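Local coordinates for protein metallopeptidase containing co-catalytic metalloactive site (Shewanella denitrificans OS217, PDB 3B2Y) that probably acts as a zinc-dependent metallocarboxypeptidase of the M14 family, with a nickel ion bound at the metal site in this crystal, at residues A239-C244 / I268-P273; R191-L196 / V221-F226; S10-S15 / C20-I25; E16-Q21 / R255-N260; N44-V49 / A155-A160. One frame throughout, in Å; residues are numbered along the deposited sequence.

Overall arrangement
Four of the contacts form two pairs, 1 with 2 and 3 with 4; contact 3 lies on the opposite side of the chain's centre from contacts 1 and 2. Contacts 1 and 2 touch, with centres about 11 Å apart, and F192 packs against L241 and A242. Contacts 3 and 4 share C20 and Q21 and lie about 10 Å apart between centres. The centres of contacts 1 and 3 are about 29 Å apart. Helix 253-271 runs between the pairs, giving its earlier turns to contact 4 and its last turn to contact 1. Contact 5 stands alone, about 20 Å from contact 1 between centres. The side chain of W13 in contact 3 is about 11 Å from the nickel.

Contact 1. Residues A239-C244 / I268-P273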
# COMPACT_ATOMS: atom_id res chain seq x y z
N ALA A 239 4.57 3.84 14.85
CA ALA A 239 3.39 3.02 14.49
C ALA A 239 3.38 1.70 15.25
O ALA A 239 4.36 0.97 15.21
CB ALA A 239 3.34 2.72 13.01
N LYS A 240 2.24 1.36 15.84
CA LYS A 240 2.10 0.21 16.71
C LYS A 240 2.16 -1.13 15.98
O LYS A 240 2.59 -2.13 16.55
CB LYS A 240 0.79 0.35 17.52
CG LYS A 240 0.80 1.61 18.36
CD LYS A 240 -0.42 1.73 19.26
CE LYS A 240 -0.31 2.99 20.12
NZ LYS A 240 -1.41 3.06 21.10
N LEU A 241 1.70 -1.14 14.73
CA LEU A 241 1.63 -2.35 13.92
C LEU A 241 1.81 -1.89 12.44
O LEU A 241 1.46 -0.76 12.05
CB LEU A 241 0.27 -3.05 14.09
CG LEU A 241 -0.25 -3.57 15.41
CD1 LEU A 241 -1.75 -3.95 15.33
CD2 LEU A 241 0.63 -4.72 15.80
N ALA A 242 2.53 -2.70 11.68
CA ALA A 242 2.68 -2.45 10.27
C ALA A 242 2.72 -3.71 9.48
O ALA A 242 3.24 -4.74 9.92
CB ALA A 242 3.95 -1.54 9.95
N ALA A 243 2.27 -3.61 8.25
CA ALA A 243 2.42 -4.74 7.33
C ALA A 243 2.62 -4.26 5.90
O ALA A 243 2.22 -3.20 5.53
CB ALA A 243 1.21 -5.69 7.40
N CYS A 244 3.29 -5.08 5.12
CA CYS A 244 3.39 -4.85 3.68
C CYS A 244 2.94 -6.12 3.01
O CYS A 244 3.61 -7.16 3.15
CB CYS A 244 4.83 -4.51 3.36
SG CYS A 244 5.19 -4.37 1.61
N ILE A 268 -8.32 -3.32 8.63
CA ILE A 268 -9.36 -2.53 9.28
C ILE A 268 -10.16 -3.34 10.29
O ILE A 268 -10.39 -2.86 11.38
CB ILE A 268 -10.32 -1.89 8.26
CG1 ILE A 268 -9.63 -0.75 7.49
CG2 ILE A 268 -11.59 -1.31 8.97
CD1 ILE A 268 -10.65 0.23 6.94
N ALA A 269 -10.54 -4.57 9.95
CA ALA A 269 -11.19 -5.44 10.92
C ALA A 269 -10.37 -5.69 12.21
O ALA A 269 -10.93 -5.83 13.30
CB ALA A 269 -11.58 -6.79 10.29
N HIS A 270 -9.05 -5.79 12.08
CA HIS A 270 -8.17 -6.10 13.22
C HIS A 270 -7.93 -4.87 14.03
O HIS A 270 -8.03 -4.90 15.24
CB HIS A 270 -6.82 -6.67 12.78
CG HIS A 270 -6.01 -7.15 13.93
ND1 HIS A 270 -5.14 -6.33 14.62
CD2 HIS A 270 -6.00 -8.33 14.57
CE1 HIS A 270 -4.61 -7.00 15.62
NE2 HIS A 270 -5.10 -8.22 15.60
N CYS A 271 -7.70 -3.76 13.31
CA CYS A 271 -7.22 -2.51 13.91
C CYS A 271 -8.30 -1.53 14.28
O CYS A 271 -8.08 -0.65 15.12
CB CYS A 271 -6.23 -1.83 12.96
SG CYS A 271 -4.71 -2.78 12.75
N ALA A 272 -9.48 -1.64 13.66
CA ALA A 272 -10.61 -0.82 14.06
C ALA A 272 -11.81 -1.72 14.15
O ALA A 272 -12.69 -1.63 13.31
CB ALA A 272 -10.83 0.32 13.06
N PRO A 273 -11.83 -2.65 15.11
CA PRO A 273 -12.91 -3.63 15.14
C PRO A 273 -14.30 -3.01 15.39
O PRO A 273 -14.43 -1.89 15.94
CB PRO A 273 -12.52 -4.60 16.29
CG PRO A 273 -11.47 -3.90 17.07
CD PRO A 273 -10.85 -2.85 16.21
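L241 reaches across to H270 and C271 with one methyl group. All of the direct contact is van der Waals packing, and no hydrogen bond joins the two segments. The apolar part is L241 CD1 against C271 SG at 4.1 Å. L241 CG lies anti to its own carbonyl carbon (chi1 -61°), which sends the isobutyl group toward the end of the helix. C271 points its sulfur toward this methyl.

The aromatic part is made by the same methyl. L241 CD1 sits 4.2 Å from H270 CE1, close to the plane of the imidazole and at its edge, so it is not stacked on a face. The two side chains cross at about a right angle.

The polar groups bond within their own segment or to other parts of the chain. A272 N bonds to I268 O at 2.7 Å and closes the last turn of the helix. A272 O then accepts from R100. Strand 242-248 is held by backbone bonds from A243 to I166 and T168. F192 of helix 191-201 touches both L241 and C271, and extends the apolar patch.

The chemistry is that of a small surface contact, 80 Å² in all. With no directional bond across it, what it contributes probably rests on the fit of one leucine methyl against a sulfur and a ring edge.

Contact 2. Residues R191-L196 / V221-F226; sequences RFSLGL and VIFNHF
S193 faces V221 and F223 where helix 191-201 packs on strand 221-223. The helix and strand segments run nearly antiparallel, at 154°, with their axes 9.9 Å apart at closest approach.

The serine can be followed outward from its CB. S193 CB lies 4.5 Å from V221 CG1, a loose approach to the valine. Its OG stands beside the backbone N and anti to the carbonyl carbon (chi1 -55°). This turn carries the hydroxyl toward the phenylalanine, where S193 OG comes 4.1 Å from F223 CE1. The oxygen approaches the ring obliquely. It makes no hydrogen bond to the strand segment. Its polar partners are E184 OE2 and S182 OG, so this buried hydroxyl is satisfied by the neighbouring strand and the residue just past it.

One apolar contact is added by L194, whose CD2 meets V221 CG2 at 4.4 Å. The backbone oxygen S193 O lies loosely beside the same valine methyl, 4.5 Å from V221 CG2. F223 has a second neighbour in its own segment: N224 CG lies 3.9 Å above the centre of its ring. N224 ND2 bonds to E184 O, and E184 thus links the two segments through both its side chain and its backbone.

V221 is about 11 Å, side chain to side chain, from E246, the predicted proton donor or acceptor. The arrangement is a helix laid over the outermost strand of a mixed sheet, as expected of the alpha/beta fold of M14 peptidases.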
# COMPACT_ATOMS: atom_id res chain seq x y z
N ARG A 191 -1.89 -12.23 16.12
CA ARG A 191 -3.12 -12.22 15.30
C ARG A 191 -3.10 -11.19 14.17
O ARG A 191 -3.69 -11.40 13.10
CB ARG A 191 -4.40 -12.10 16.17
CG ARG A 191 -5.09 -13.41 16.42
N PHE A 192 -2.47 -10.03 14.40
CA PHE A 192 -2.35 -9.02 13.33
C PHE A 192 -1.76 -9.65 12.06
O PHE A 192 -2.38 -9.58 10.98
CB PHE A 192 -1.52 -7.80 13.81
CG PHE A 192 -1.22 -6.80 12.74
CD1 PHE A 192 -2.18 -5.93 12.29
CD2 PHE A 192 0.05 -6.74 12.17
CE1 PHE A 192 -1.89 -5.00 11.25
CE2 PHE A 192 0.34 -5.84 11.18
CZ PHE A 192 -0.67 -4.95 10.72
N SER A 193 -0.57 -10.22 12.21
CA SER A 193 0.23 -10.76 11.08
C SER A 193 -0.48 -11.97 10.45
O SER A 193 -0.60 -12.08 9.23
CB SER A 193 1.63 -11.22 11.55
OG SER A 193 2.35 -10.19 12.21
N LEU A 194 -0.98 -12.85 11.29
CA LEU A 194 -1.54 -14.11 10.85
C LEU A 194 -2.92 -13.94 10.18
O LEU A 194 -3.22 -14.64 9.22
CB LEU A 194 -1.55 -15.11 12.00
CG LEU A 194 -0.19 -15.45 12.63
CD1 LEU A 194 -0.31 -16.45 13.74
CD2 LEU A 194 0.81 -15.92 11.56
N GLY A 195 -3.71 -12.99 10.67
CA GLY A 195 -4.96 -12.56 10.03
C GLY A 195 -4.75 -12.03 8.62
O GLY A 195 -5.49 -12.37 7.69
N LEU A 196 -3.72 -11.21 8.44
CA LEU A 196 -3.35 -10.71 7.10
C LEU A 196 -2.89 -11.83 6.20
O LEU A 196 -3.29 -11.92 5.05
CB LEU A 196 -2.29 -9.62 7.19
CG LEU A 196 -2.84 -8.28 7.71
CD1 LEU A 196 -1.72 -7.31 8.12
CD2 LEU A 196 -3.78 -7.62 6.70
N VAL A 221 5.04 -15.27 6.19
CA VAL A 221 5.28 -14.05 6.94
C VAL A 221 6.79 -13.81 6.99
O VAL A 221 7.56 -14.76 7.15
CB VAL A 221 4.70 -14.16 8.36
CG1 VAL A 221 5.07 -12.93 9.19
CG2 VAL A 221 3.17 -14.29 8.26
N ILE A 222 7.19 -12.56 6.73
CA ILE A 222 8.53 -12.07 7.07
C ILE A 222 8.37 -11.09 8.23
O ILE A 222 7.71 -10.06 8.08
CB ILE A 222 9.18 -11.37 5.86
CG1 ILE A 222 9.51 -12.39 4.76
CG2 ILE A 222 10.45 -10.57 6.26
CD1 ILE A 222 9.17 -11.81 3.32
N PHE A 223 8.99 -11.39 9.37
CA PHE A 223 8.65 -10.67 10.59
C PHE A 223 9.76 -9.73 11.12
O PHE A 223 10.89 -10.15 11.36
CB PHE A 223 8.28 -11.68 11.66
CG PHE A 223 7.72 -11.09 12.90
CD1 PHE A 223 6.55 -10.38 12.88
CD2 PHE A 223 8.36 -11.28 14.14
CE1 PHE A 223 6.00 -9.85 14.04
CE2 PHE A 223 7.82 -10.74 15.29
CZ PHE A 223 6.64 -10.01 15.21
N ASN A 224 9.42 -8.46 11.29
CA ASN A 224 10.31 -7.51 11.94
C ASN A 224 11.65 -7.40 11.23
O ASN A 224 12.68 -7.26 11.88
CB ASN A 224 10.50 -7.82 13.42
CG ASN A 224 9.37 -7.25 14.30
OD1 ASN A 224 8.56 -6.45 13.84
ND2 ASN A 224 9.35 -7.64 15.55
N HIS A 225 11.60 -7.41 9.91
CA HIS A 225 12.79 -7.19 9.09
C HIS A 225 12.87 -5.67 8.76
O HIS A 225 12.15 -5.20 7.92
CB HIS A 225 12.67 -8.00 7.80
CG HIS A 225 13.74 -7.71 6.79
ND1 HIS A 225 14.96 -8.35 6.79
CD2 HIS A 225 13.77 -6.84 5.73
CE1 HIS A 225 15.70 -7.89 5.78
NE2 HIS A 225 15.00 -6.97 5.13
N PHE A 226 13.73 -4.95 9.44
CA PHE A 226 13.88 -3.53 9.20
C PHE A 226 14.84 -3.18 8.08
O PHE A 226 15.88 -3.75 7.94
CB PHE A 226 14.22 -2.78 10.46
CG PHE A 226 13.13 -2.76 11.46
CD1 PHE A 226 12.88 -3.84 12.25
CD2 PHE A 226 12.34 -1.65 11.62
CE1 PHE A 226 11.87 -3.82 13.16
CE2 PHE A 226 11.35 -1.65 12.53
CZ PHE A 226 11.12 -2.74 13.30

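Contact 3. Residues S10-S15 / C20-I25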
# COMPACT_ATOMS: atom_id res chain seq x y z
N SER A 10 8.85 -2.78 -17.94
CA SER A 10 7.42 -2.42 -17.83
C SER A 10 6.48 -3.61 -17.90
O SER A 10 6.72 -4.55 -18.66
CB SER A 10 7.04 -1.45 -18.93
OG SER A 10 7.69 -0.21 -18.78
N PHE A 11 5.42 -3.57 -17.07
CA PHE A 11 4.42 -4.62 -16.96
C PHE A 11 3.06 -3.96 -16.96
O PHE A 11 2.87 -2.97 -16.23
CB PHE A 11 4.55 -5.38 -15.65
CG PHE A 11 5.86 -6.08 -15.47
CD1 PHE A 11 6.95 -5.39 -14.98
CD2 PHE A 11 6.00 -7.41 -15.83
CE1 PHE A 11 8.17 -6.03 -14.81
CE2 PHE A 11 7.19 -8.05 -15.65
CZ PHE A 11 8.30 -7.35 -15.15
N VAL A 12 2.13 -4.51 -17.74
CA VAL A 12 0.76 -4.00 -17.86
C VAL A 12 -0.28 -5.16 -17.94
O VAL A 12 0.01 -6.20 -18.54
CB VAL A 12 0.66 -3.11 -19.10
CG1 VAL A 12 -0.74 -2.76 -19.42
CG2 VAL A 12 1.52 -1.81 -18.92
N TRP A 13 -1.49 -4.93 -17.43
CA TRP A 13 -2.59 -5.91 -17.42
C TRP A 13 -3.90 -5.23 -17.84
O TRP A 13 -4.01 -4.01 -17.77
CB TRP A 13 -2.73 -6.55 -16.02
CG TRP A 13 -1.50 -7.28 -15.59
CD1 TRP A 13 -1.21 -8.61 -15.82
CD2 TRP A 13 -0.37 -6.74 -14.87
NE1 TRP A 13 0.03 -8.91 -15.29
CE2 TRP A 13 0.57 -7.78 -14.73
CE3 TRP A 13 -0.07 -5.46 -14.34
CZ2 TRP A 13 1.78 -7.61 -14.02
CZ3 TRP A 13 1.13 -5.28 -13.65
CH2 TRP A 13 2.04 -6.36 -13.50
N GLN A 14 -4.88 -6.02 -18.31
CA GLN A 14 -6.24 -5.52 -18.47
C GLN A 14 -7.02 -5.82 -17.21
O GLN A 14 -6.82 -6.86 -16.57
CB GLN A 14 -6.94 -6.14 -19.69
CG GLN A 14 -6.24 -5.90 -21.00
CD GLN A 14 -5.76 -4.46 -21.19
OE1 GLN A 14 -6.44 -3.48 -20.81
NE2 GLN A 14 -4.56 -4.32 -21.78
N SER A 15 -7.87 -4.88 -16.83
CA SER A 15 -8.82 -5.10 -15.74
C SER A 15 -10.21 -5.20 -16.30
O SER A 15 -10.65 -4.31 -17.02
CB SER A 15 -8.79 -3.94 -14.77
OG SER A 15 -9.74 -4.14 -13.72
N CYS A 20 -10.33 -1.21 -18.00
CA CYS A 20 -9.26 -0.45 -18.56
C CYS A 20 -7.96 -1.17 -18.34
O CYS A 20 -7.91 -2.19 -17.67
CB CYS A 20 -9.22 0.92 -17.88
SG CYS A 20 -8.86 0.87 -16.16
N GLN A 21 -6.89 -0.62 -18.90
CA GLN A 21 -5.57 -1.10 -18.64
C GLN A 21 -5.04 -0.60 -17.32
O GLN A 21 -5.40 0.50 -16.81
CB GLN A 21 -4.63 -0.63 -19.75
CG GLN A 21 -3.39 -1.48 -19.89
CD GLN A 21 -2.81 -1.39 -21.35
OE1 GLN A 21 -3.04 -2.27 -22.15
NE2 GLN A 21 -2.10 -0.31 -21.65
N SER A 22 -4.15 -1.40 -16.75
CA SER A 22 -3.63 -1.13 -15.45
C SER A 22 -2.85 0.16 -15.27
O SER A 22 -2.69 0.61 -14.16
CB SER A 22 -2.82 -2.34 -14.95
OG SER A 22 -1.74 -2.65 -15.75
N ASN A 23 -2.29 0.70 -16.36
CA ASN A 23 -1.50 1.93 -16.32
C ASN A 23 -2.29 3.14 -16.79
O ASN A 23 -1.69 4.18 -17.11
CB ASN A 23 -0.17 1.79 -17.07
CG ASN A 23 -0.35 1.68 -18.54
OD1 ASN A 23 -1.42 1.23 -18.98
ND2 ASN A 23 0.64 2.09 -19.33
N ASP A 24 -3.62 3.01 -16.81
CA ASP A 24 -4.49 4.09 -17.30
C ASP A 24 -4.68 5.05 -16.12
O ASP A 24 -5.65 5.00 -15.34
CB ASP A 24 -5.80 3.55 -17.85
CG ASP A 24 -6.63 4.60 -18.48
OD1 ASP A 24 -6.31 5.80 -18.31
OD2 ASP A 24 -7.58 4.22 -19.21
N ILE A 25 -3.70 5.93 -15.99
CA ILE A 25 -3.62 6.79 -14.79
C ILE A 25 -4.73 7.86 -14.78
O ILE A 25 -5.26 8.22 -13.74
CB ILE A 25 -2.20 7.43 -14.69
CG1 ILE A 25 -1.99 8.12 -13.35
CG2 ILE A 25 -1.93 8.38 -15.81
CD1 ILE A 25 -0.49 8.40 -13.01
O HOH W 1 0.73 -1.66 -15.03
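W13 and S22 grip each other through two hydrogen bonds. W13 N donates to S22 OG at 2.8 Å, and S22 N returns a bond to W13 O at 2.8 Å. S22 OG sits between its own backbone N and carbonyl carbon (chi1 60°), which brings it over to the opposite backbone. It also lies at the edge of the indole, 3.6 Å from W13 CE3. A water bridges S22 OG to F11 O.

Further along, S15 N bonds to C20 O at 2.8 Å, and the return bond from C20 N to S15 O is weak. The segments form a short antiparallel beta hairpin. Q14 and Q21 are its non-hydrogen-bonded pair, and S15 and C20 its hydrogen-bonded pair. N19 and C20 both face S15 in a G1 beta bulge.

On the Q14 face, one of two deposited Q14 conformers places NE2 2.6 Å from Q21 OE1, on a lone pair; this bond is less certain. Q21 NE2 donates to N23 OD1 at 3.2 Å. With an alanine in place of Q21, N23 OD1 would probably lose this amide donor and the Q14 amide, in this conformer, its acceptor.

Further out, D254 bonds to S15 OG, and K115 O takes N23 ND2. R256 makes a cation-pi contact with the W13 ring, and W84 NE1 bonds to S22 O.

Contact 4. Residues E16-Q21 / R255-N260; sequences EIFNCQ and RRVQAN
I17 and F18 close around one methyl of V257. I17 CD1 is 3.8 Å from V257 CG1, and the two side chains lie alongside each other, running opposite ways. F18 comes in with a ring edge: F18 CE2 is 4.0 Å from V257 CG1, which lies in the plane of the ring. V257 CG1 is anti to its backbone N (chi1 170°), and this points it into the notch between the two residues. I17 also supports F18 from within the loop, as its CG2 rests 3.5 Å above one face of the phenyl ring, toward the rim. This is the tight part of the contact.

The other side is looser. I17 CD1 reaches Q258 only at CG, 4.2 Å away, along the aliphatic part of the glutamine. Q258 and I17 are both partly exposed, while V257 is buried.

No hydrogen bond crosses the contact. The loop is tied to the start of the helix instead by D254 OD2, which accepts from the backbone N of both E16 and I17. Within the helix, N260 ND2 donates to R256 O at 2.8 Å. The backbone N of N260 bonds to the same oxygen from the opposite face of its plane.

The contact joins the tip of the N-terminal hairpin to helix 253-271. In helix 81-92, R91 touches F18 and W84 touches C20 of strand 20-21. On another side of helix 253-271, R256 and A259 pack on T247 of strand 242-248.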
# COMPACT_ATOMS: atom_id res chain seq x y z
N GLU A 16 -10.92 -6.27 -15.97
CA GLU A 16 -12.34 -6.34 -16.23
C GLU A 16 -13.14 -5.55 -15.18
O GLU A 16 -14.18 -5.00 -15.52
CB GLU A 16 -12.82 -7.79 -16.29
CG GLU A 16 -14.24 -7.94 -16.84
N ILE A 17 -12.68 -5.50 -13.92
CA ILE A 17 -13.38 -4.77 -12.87
C ILE A 17 -13.47 -3.31 -13.28
O ILE A 17 -14.53 -2.70 -13.16
CB ILE A 17 -12.64 -4.86 -11.49
CG1 ILE A 17 -12.63 -6.31 -10.94
CG2 ILE A 17 -13.22 -3.84 -10.47
CD1 ILE A 17 -11.77 -6.52 -9.65
N PHE A 18 -12.36 -2.75 -13.80
CA PHE A 18 -12.31 -1.32 -14.10
C PHE A 18 -12.47 -1.00 -15.59
O PHE A 18 -12.59 0.16 -15.98
CB PHE A 18 -11.06 -0.70 -13.46
CG PHE A 18 -11.08 -0.77 -11.95
CD1 PHE A 18 -11.87 0.13 -11.23
CD2 PHE A 18 -10.37 -1.73 -11.28
CE1 PHE A 18 -11.92 0.06 -9.84
CE2 PHE A 18 -10.41 -1.82 -9.91
CZ PHE A 18 -11.18 -0.92 -9.18
N ASN A 19 -12.52 -2.05 -16.40
CA ASN A 19 -12.63 -1.94 -17.85
C ASN A 19 -11.57 -1.04 -18.45
O ASN A 19 -11.85 -0.18 -19.29
CB ASN A 19 -14.03 -1.47 -18.28
CG ASN A 19 -14.30 -1.69 -19.75
OD1 ASN A 19 -13.62 -2.50 -20.42
ND2 ASN A 19 -15.30 -0.98 -20.28
N CYS A 20 -10.33 -1.21 -18.00
CA CYS A 20 -9.26 -0.45 -18.56
C CYS A 20 -7.96 -1.17 -18.34
O CYS A 20 -7.91 -2.19 -17.67
CB CYS A 20 -9.22 0.92 -17.88
SG CYS A 20 -8.86 0.87 -16.16
N GLN A 21 -6.89 -0.62 -18.90
CA GLN A 21 -5.57 -1.10 -18.64
C GLN A 21 -5.04 -0.60 -17.32
O GLN A 21 -5.40 0.50 -16.81
CB GLN A 21 -4.63 -0.63 -19.75
CG GLN A 21 -3.39 -1.48 -19.89
CD GLN A 21 -2.81 -1.39 -21.35
OE1 GLN A 21 -3.04 -2.27 -22.15
NE2 GLN A 21 -2.10 -0.31 -21.65
N ARG A 255 -8.02 -10.81 -9.75
CA ARG A 255 -7.86 -11.51 -8.48
C ARG A 255 -6.88 -10.80 -7.54
O ARG A 255 -7.00 -10.87 -6.31
CB ARG A 255 -7.35 -12.93 -8.74
CG ARG A 255 -7.63 -13.91 -7.64
CD ARG A 255 -7.61 -15.36 -8.14
NE ARG A 255 -7.83 -16.27 -7.03
CZ ARG A 255 -9.02 -16.52 -6.49
NH1 ARG A 255 -10.12 -15.94 -6.95
NH2 ARG A 255 -9.11 -17.36 -5.47
N ARG A 256 -5.86 -10.16 -8.10
CA ARG A 256 -4.90 -9.43 -7.26
C ARG A 256 -5.54 -8.20 -6.68
O ARG A 256 -5.32 -7.92 -5.52
CB ARG A 256 -3.64 -9.02 -8.04
CG ARG A 256 -2.63 -10.20 -8.21
CD ARG A 256 -2.03 -10.22 -9.60
NE ARG A 256 -1.38 -8.96 -9.90
CZ ARG A 256 -1.02 -8.58 -11.13
NH1 ARG A 256 -1.19 -9.39 -12.15
NH2 ARG A 256 -0.53 -7.38 -11.35
N VAL A 257 -6.42 -7.59 -7.46
CA VAL A 257 -7.18 -6.42 -7.03
C VAL A 257 -8.07 -6.82 -5.88
O VAL A 257 -8.06 -6.16 -4.84
CB VAL A 257 -8.00 -5.83 -8.20
CG1 VAL A 257 -8.98 -4.79 -7.70
CG2 VAL A 257 -7.04 -5.23 -9.28
N GLN A 258 -8.74 -7.96 -6.04
CA GLN A 258 -9.59 -8.52 -5.00
C GLN A 258 -8.84 -8.86 -3.72
O GLN A 258 -9.32 -8.55 -2.63
CB GLN A 258 -10.38 -9.73 -5.52
CG GLN A 258 -11.46 -9.30 -6.51
CD GLN A 258 -12.01 -10.48 -7.33
OE1 GLN A 258 -11.32 -11.49 -7.56
NE2 GLN A 258 -13.25 -10.35 -7.76
N ALA A 259 -7.68 -9.50 -3.84
CA ALA A 259 -6.87 -9.88 -2.72
C ALA A 259 -6.35 -8.66 -1.92
O ALA A 259 -6.38 -8.67 -0.69
CB ALA A 259 -5.69 -10.78 -3.16
N ASN A 260 -5.85 -7.66 -2.63
CA ASN A 260 -5.45 -6.35 -2.03
C ASN A 260 -6.58 -5.70 -1.23
O ASN A 260 -6.41 -5.31 -0.06
CB ASN A 260 -4.95 -5.41 -3.11
CG ASN A 260 -3.46 -5.63 -3.42
OD1 ASN A 260 -2.59 -5.12 -2.71
ND2 ASN A 260 -3.18 -6.39 -4.45

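Contact 5. Residues N44-V49 / A155-A160; sequences NTLGSV and AQLLCA
L46 and L157 lose the most surface here, about 40 Å² each, with N44 and L158 adding roughly half as much apiece. L157 stands at the centre. Its CG is anti to the backbone N (chi1 176°), which points the branched end toward the strand, and CD2 does the touching. L157 CD2 meets L46 CD2 at 4.3 Å and N44 ND2 at 3.4 Å. The asparagine and leucine side chains point at each other across the contact, so the amide nitrogen ends close to a methyl.

L46 uses both of its branches. While CD2 faces L157, its CD1 meets L158 CD2 at 4.4 Å. L46 and G47 both face I54 in a classic beta bulge within the hairpin of strands 42-49 and 52-58. L151 of helix 146-152 touches L46 and L158 as well, and L56 and Q58 of strand 52-58 touch L157.

The strand and helix segments are 11.7 Å apart at their axes and run at 132°. Only side-chain ends bridge that distance. The chemistry is therefore leucine methyl packing without a hydrogen bond across it, with an asparagine amide beside it.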
# COMPACT_ATOMS: atom_id res chain seq x y z
N ASN A 44 -5.46 16.18 0.67
CA ASN A 44 -4.26 16.92 0.97
C ASN A 44 -3.17 16.57 -0.04
O ASN A 44 -2.70 15.40 -0.10
CB ASN A 44 -3.75 16.58 2.35
CG ASN A 44 -2.58 17.44 2.76
OD1 ASN A 44 -2.04 18.23 1.95
ND2 ASN A 44 -2.22 17.36 4.02
N THR A 45 -2.84 17.52 -0.90
CA THR A 45 -1.82 17.23 -1.93
C THR A 45 -0.41 17.39 -1.28
O THR A 45 -0.03 18.52 -0.94
CB THR A 45 -2.01 18.11 -3.14
OG1 THR A 45 -3.32 17.90 -3.73
CG2 THR A 45 -0.95 17.82 -4.17
N LEU A 46 0.33 16.31 -1.18
CA LEU A 46 1.70 16.28 -0.57
C LEU A 46 2.77 16.68 -1.57
O LEU A 46 3.84 17.09 -1.18
CB LEU A 46 2.07 14.89 -0.02
CG LEU A 46 1.11 14.23 0.99
CD1 LEU A 46 1.66 13.03 1.69
CD2 LEU A 46 0.64 15.33 1.98
N GLY A 47 2.42 16.70 -2.85
CA GLY A 47 3.33 17.09 -3.89
C GLY A 47 2.80 16.64 -5.22
O GLY A 47 1.81 15.91 -5.30
N SER A 48 3.54 16.98 -6.25
CA SER A 48 3.16 16.64 -7.62
C SER A 48 4.37 16.51 -8.50
O SER A 48 5.36 17.22 -8.29
CB SER A 48 2.13 17.66 -8.15
OG SER A 48 2.61 18.85 -8.67
N VAL A 49 4.33 15.59 -9.47
CA VAL A 49 5.38 15.42 -10.42
C VAL A 49 4.74 15.10 -11.78
O VAL A 49 3.77 14.34 -11.83
CB VAL A 49 6.34 14.29 -9.96
CG1 VAL A 49 5.64 13.04 -9.78
CG2 VAL A 49 7.55 14.17 -10.96
N ALA A 155 6.30 14.43 7.15
CA ALA A 155 6.52 13.25 8.02
C ALA A 155 5.58 13.25 9.25
O ALA A 155 5.04 12.24 9.67
CB ALA A 155 7.92 13.25 8.48
N GLN A 156 5.48 14.38 9.90
CA GLN A 156 4.70 14.43 11.14
C GLN A 156 3.25 14.06 10.88
O GLN A 156 2.64 13.41 11.67
CB GLN A 156 4.77 15.82 11.71
CG GLN A 156 4.45 15.89 13.20
CD GLN A 156 5.48 16.73 13.94
OE1 GLN A 156 5.55 17.96 13.77
NE2 GLN A 156 6.31 16.06 14.74
N LEU A 157 2.73 14.53 9.76
CA LEU A 157 1.35 14.26 9.35
C LEU A 157 1.22 12.74 9.10
O LEU A 157 0.26 12.11 9.56
CB LEU A 157 1.02 15.07 8.13
CG LEU A 157 -0.35 14.84 7.51
CD1 LEU A 157 -1.41 15.37 8.44
CD2 LEU A 157 -0.38 15.43 6.14
N LEU A 158 2.21 12.13 8.46
CA LEU A 158 2.13 10.71 8.13
C LEU A 158 2.28 9.82 9.38
O LEU A 158 1.66 8.76 9.46
CB LEU A 158 3.18 10.33 7.10
CG LEU A 158 2.79 10.97 5.76
CD1 LEU A 158 4.00 10.85 4.80
CD2 LEU A 158 1.50 10.38 5.16
N CYS A 159 3.14 10.22 10.30
CA CYS A 159 3.30 9.53 11.58
C CYS A 159 1.99 9.60 12.39
O CYS A 159 1.52 8.57 12.89
CB CYS A 159 4.50 10.09 12.32
SG CYS A 159 6.04 9.58 11.45
N ALA A 160 1.39 10.77 12.49
CA ALA A 160 0.03 10.92 13.11
C ALA A 160 -1.00 9.95 12.48
O ALA A 160 -1.79 9.27 13.20
CB ALA A 160 -0.49 12.39 13.01